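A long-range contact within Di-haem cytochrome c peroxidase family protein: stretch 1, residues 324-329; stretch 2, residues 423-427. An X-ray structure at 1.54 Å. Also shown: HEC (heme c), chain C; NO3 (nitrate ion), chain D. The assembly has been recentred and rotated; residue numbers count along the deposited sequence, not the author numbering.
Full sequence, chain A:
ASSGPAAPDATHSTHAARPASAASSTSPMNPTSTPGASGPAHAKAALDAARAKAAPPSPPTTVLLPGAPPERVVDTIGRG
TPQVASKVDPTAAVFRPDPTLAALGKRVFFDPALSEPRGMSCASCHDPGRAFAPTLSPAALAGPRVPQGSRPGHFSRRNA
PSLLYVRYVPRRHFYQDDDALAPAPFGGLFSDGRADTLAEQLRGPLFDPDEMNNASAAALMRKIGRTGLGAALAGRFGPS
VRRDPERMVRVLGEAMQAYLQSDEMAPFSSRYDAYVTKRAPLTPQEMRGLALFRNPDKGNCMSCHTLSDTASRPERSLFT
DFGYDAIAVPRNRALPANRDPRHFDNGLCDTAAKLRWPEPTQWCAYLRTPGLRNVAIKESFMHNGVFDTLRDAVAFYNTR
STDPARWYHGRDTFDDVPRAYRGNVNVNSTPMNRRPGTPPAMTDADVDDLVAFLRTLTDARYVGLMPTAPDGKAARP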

# COMPACT_ATOMS: atom_id res chain seq x y z
N TYR A 324 8.59 -1.77 7.80
CA TYR A 324 8.26 -0.37 8.06
C TYR A 324 9.52 0.47 8.11
O TYR A 324 10.54 0.05 8.68
N ASP A 325 9.47 1.65 7.51
CA ASP A 325 10.56 2.60 7.67
C ASP A 325 10.04 4.03 7.58
O ASP A 325 8.87 4.27 7.28
N ALA A 326 10.92 4.96 7.90
CA ALA A 326 10.59 6.37 8.08
C ALA A 326 11.46 7.16 7.12
O ALA A 326 12.60 7.51 7.45
N ILE A 327 10.93 7.47 5.94
CA ILE A 327 11.71 8.23 4.95
C ILE A 327 11.29 9.70 4.88
O ILE A 327 11.96 10.48 4.18
N ALA A 328 10.22 10.10 5.58
CA ALA A 328 9.87 11.51 5.78
C ALA A 328 9.65 12.26 4.46
O ALA A 328 10.24 13.30 4.19
N VAL A 329 8.74 11.74 3.64
CA VAL A 329 8.41 12.48 2.42
C VAL A 329 7.80 13.84 2.77
O VAL A 329 7.28 14.05 3.89
N GLY A 423 14.18 12.58 15.04
CA GLY A 423 15.23 11.58 15.23
C GLY A 423 14.84 10.16 14.85
O GLY A 423 15.71 9.29 14.76
N ASN A 424 13.55 9.91 14.64
CA ASN A 424 13.10 8.60 14.22
C ASN A 424 13.38 8.37 12.74
O ASN A 424 13.35 7.22 12.29
N VAL A 425 13.57 9.46 11.99
CA VAL A 425 13.72 9.37 10.55
C VAL A 425 15.05 8.74 10.19
O VAL A 425 16.10 9.09 10.74
N ASN A 426 15.00 7.84 9.22
CA ASN A 426 16.16 7.19 8.65
C ASN A 426 17.10 8.17 7.96
O ASN A 426 16.73 8.76 6.94
N VAL A 427 18.29 8.36 8.54
CA VAL A 427 19.34 9.20 7.97
C VAL A 427 20.63 8.40 7.79
O VAL A 427 21.70 8.98 7.58

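Small contacts between distant segments often rest on one backbone hydrogen bond, with short side chains filling the space around it. The pairing of residues 324-329 with 423-427 is a compact example, burying 242 Å² in total. Its anchor is the bond from Asn426 N to Ala326 O, 3.0 Å long, which joins the two stretches at the point where their backbones come close. The methyl groups of Ala326 and Ala328 both point toward the second stretch: Ala326 CB lies 3.8 Å from Asn424 O, and Ala328 CB packs 3.7 Å from Val425 CG1. Val425 leaves its backbone sideways, yet its t rotamer (chi1 175°) places CG1 against the first stretch, where Val425 CG1 also comes within 3.5 Å of Ala326 O.

The polar edge is built by Asp325 and Asn426. The CA-to-CB bond of Asp325 runs sideways, but chi1 of -136°, between the usual wells, brings its carboxylate nearer the partner. There Asp325 OD1 accepts a hydrogen bond from its neighbour Ala326 N at 2.9 Å and a weak one from Asn426 ND2 at 3.3 Å, so the unusual torsion accompanies a well-used oxygen. Asn426 points toward the first stretch and, in the t rotamer, extends its amide to this acceptor. A water adds a bridge, donating to Asn424 O at 2.9 Å and weakly to Asp325 OD1 at 3.4 Å.

Heme c borders the same edge: its CBC atom lies 3.4 Å from Asp325 OD2 and 3.7 Å from Asn426 ND2. Ile327 points away from the second stretch, and its p,t conformation carries Ile327 CD1 to 3.8 Å from heme CBD. Asn424, an m rotamer, leads its side-chain end away; beside it, Gly423 N binds O2 of a nitrate, probably from the crystallisation liquor, at 2.9 Å.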

# COMPACT_ATOMS: atom_id res chain seq x y z
CB TYR A 324 7.50 -0.23 9.40
CG TYR A 324 6.10 -0.80 9.30
CD1 TYR A 324 5.85 -2.17 9.38
CD2 TYR A 324 5.01 0.06 9.09
CE1 TYR A 324 4.56 -2.67 9.23
CE2 TYR A 324 3.75 -0.43 8.94
CZ TYR A 324 3.51 -1.79 9.03
OH TYR A 324 2.21 -2.21 8.87
CB ASP A 325 11.66 2.35 6.64
CG ASP A 325 13.05 2.41 7.27
OD1 ASP A 325 13.34 3.37 8.02
OD2 ASP A 325 13.81 1.44 7.06
CB ALA A 326 10.81 6.79 9.54
CB ILE A 327 11.67 7.58 3.55
CG1 ILE A 327 10.29 7.67 2.88
CG2 ILE A 327 12.12 6.11 3.63
CD1 ILE A 327 10.30 7.27 1.39
CB ALA A 328 10.95 12.21 6.61
CB VAL A 329 7.48 11.69 1.48
CG1 VAL A 329 8.08 10.36 1.11
CG2 VAL A 329 6.09 11.55 2.08
CB ASN A 424 11.60 8.43 14.43
CG ASN A 424 11.18 8.22 15.88
OD1 ASN A 424 12.00 8.16 16.81
ND2 ASN A 424 9.87 8.14 16.09
CB VAL A 425 13.57 10.75 9.90
CG1 VAL A 425 13.85 10.65 8.40
CG2 VAL A 425 12.17 11.28 10.17
CB ASN A 426 15.66 6.14 7.66
CG ASN A 426 16.76 5.24 7.17
OD1 ASN A 426 17.92 5.66 7.08
ND2 ASN A 426 16.40 4.00 6.86
CB VAL A 427 19.59 10.48 8.78
CG1 VAL A 427 18.38 11.42 8.75
CG2 VAL A 427 20.01 10.15 10.24
FE HEC C . 10.99 3.47 -1.42
CHA HEC C . 7.73 4.50 -1.17
CHB HEC C . 10.88 3.93 -4.83
CHC HEC C . 14.39 3.09 -1.61
CHD HEC C . 11.06 2.64 1.89
NA HEC C . 9.56 4.04 -2.75
C1A HEC C . 8.26 4.38 -2.42
C2A HEC C . 7.62 4.82 -3.63
C3A HEC C . 8.46 4.57 -4.65
C4A HEC C . 9.70 4.07 -4.11
CMA HEC C . 8.27 4.94 -6.12
CAA HEC C . 6.14 5.26 -3.75
CBA HEC C . 5.24 4.07 -4.03
CGA HEC C . 3.76 4.37 -4.03
O1A HEC C . 3.00 3.35 -4.09
O2A HEC C . 3.33 5.51 -3.70
NB HEC C . 12.36 3.47 -2.90
C1B HEC C . 12.09 3.63 -4.26
C2B HEC C . 13.35 3.55 -4.99
C3B HEC C . 14.34 3.38 -4.11
C4B HEC C . 13.73 3.28 -2.79
CMB HEC C . 13.45 3.59 -6.53
CAB HEC C . 15.87 3.36 -4.36
CBB HEC C . 16.33 4.69 -5.00
NC HEC C . 12.43 2.89 -0.14
C1C HEC C . 13.79 2.86 -0.40
C2C HEC C . 14.46 2.50 0.81
C3C HEC C . 13.54 2.27 1.76
C4C HEC C . 12.24 2.55 1.19
CMC HEC C . 15.99 2.31 0.87
CAC HEC C . 13.75 1.62 3.13
CBC HEC C . 14.67 2.54 3.96
ND HEC C . 9.62 3.51 0.05
C1D HEC C . 9.88 3.13 1.37
C2D HEC C . 8.76 3.52 2.18
C3D HEC C . 7.79 4.17 1.28
C4D HEC C . 8.35 4.08 -0.04
CMD HEC C . 8.59 3.32 3.68
CAD HEC C . 6.44 4.79 1.68
CBD HEC C . 6.70 6.21 2.14
CGD HEC C . 5.43 7.01 2.18
O1D HEC C . 4.39 6.53 1.67
O2D HEC C . 5.50 8.21 2.59
N NO3 D . 13.36 12.67 18.29
O1 NO3 D . 13.58 12.72 19.54
O2 NO3 D . 13.42 13.70 17.59
O3 NO3 D . 13.04 11.59 17.76
O HOH W 1 14.48 4.98 10.81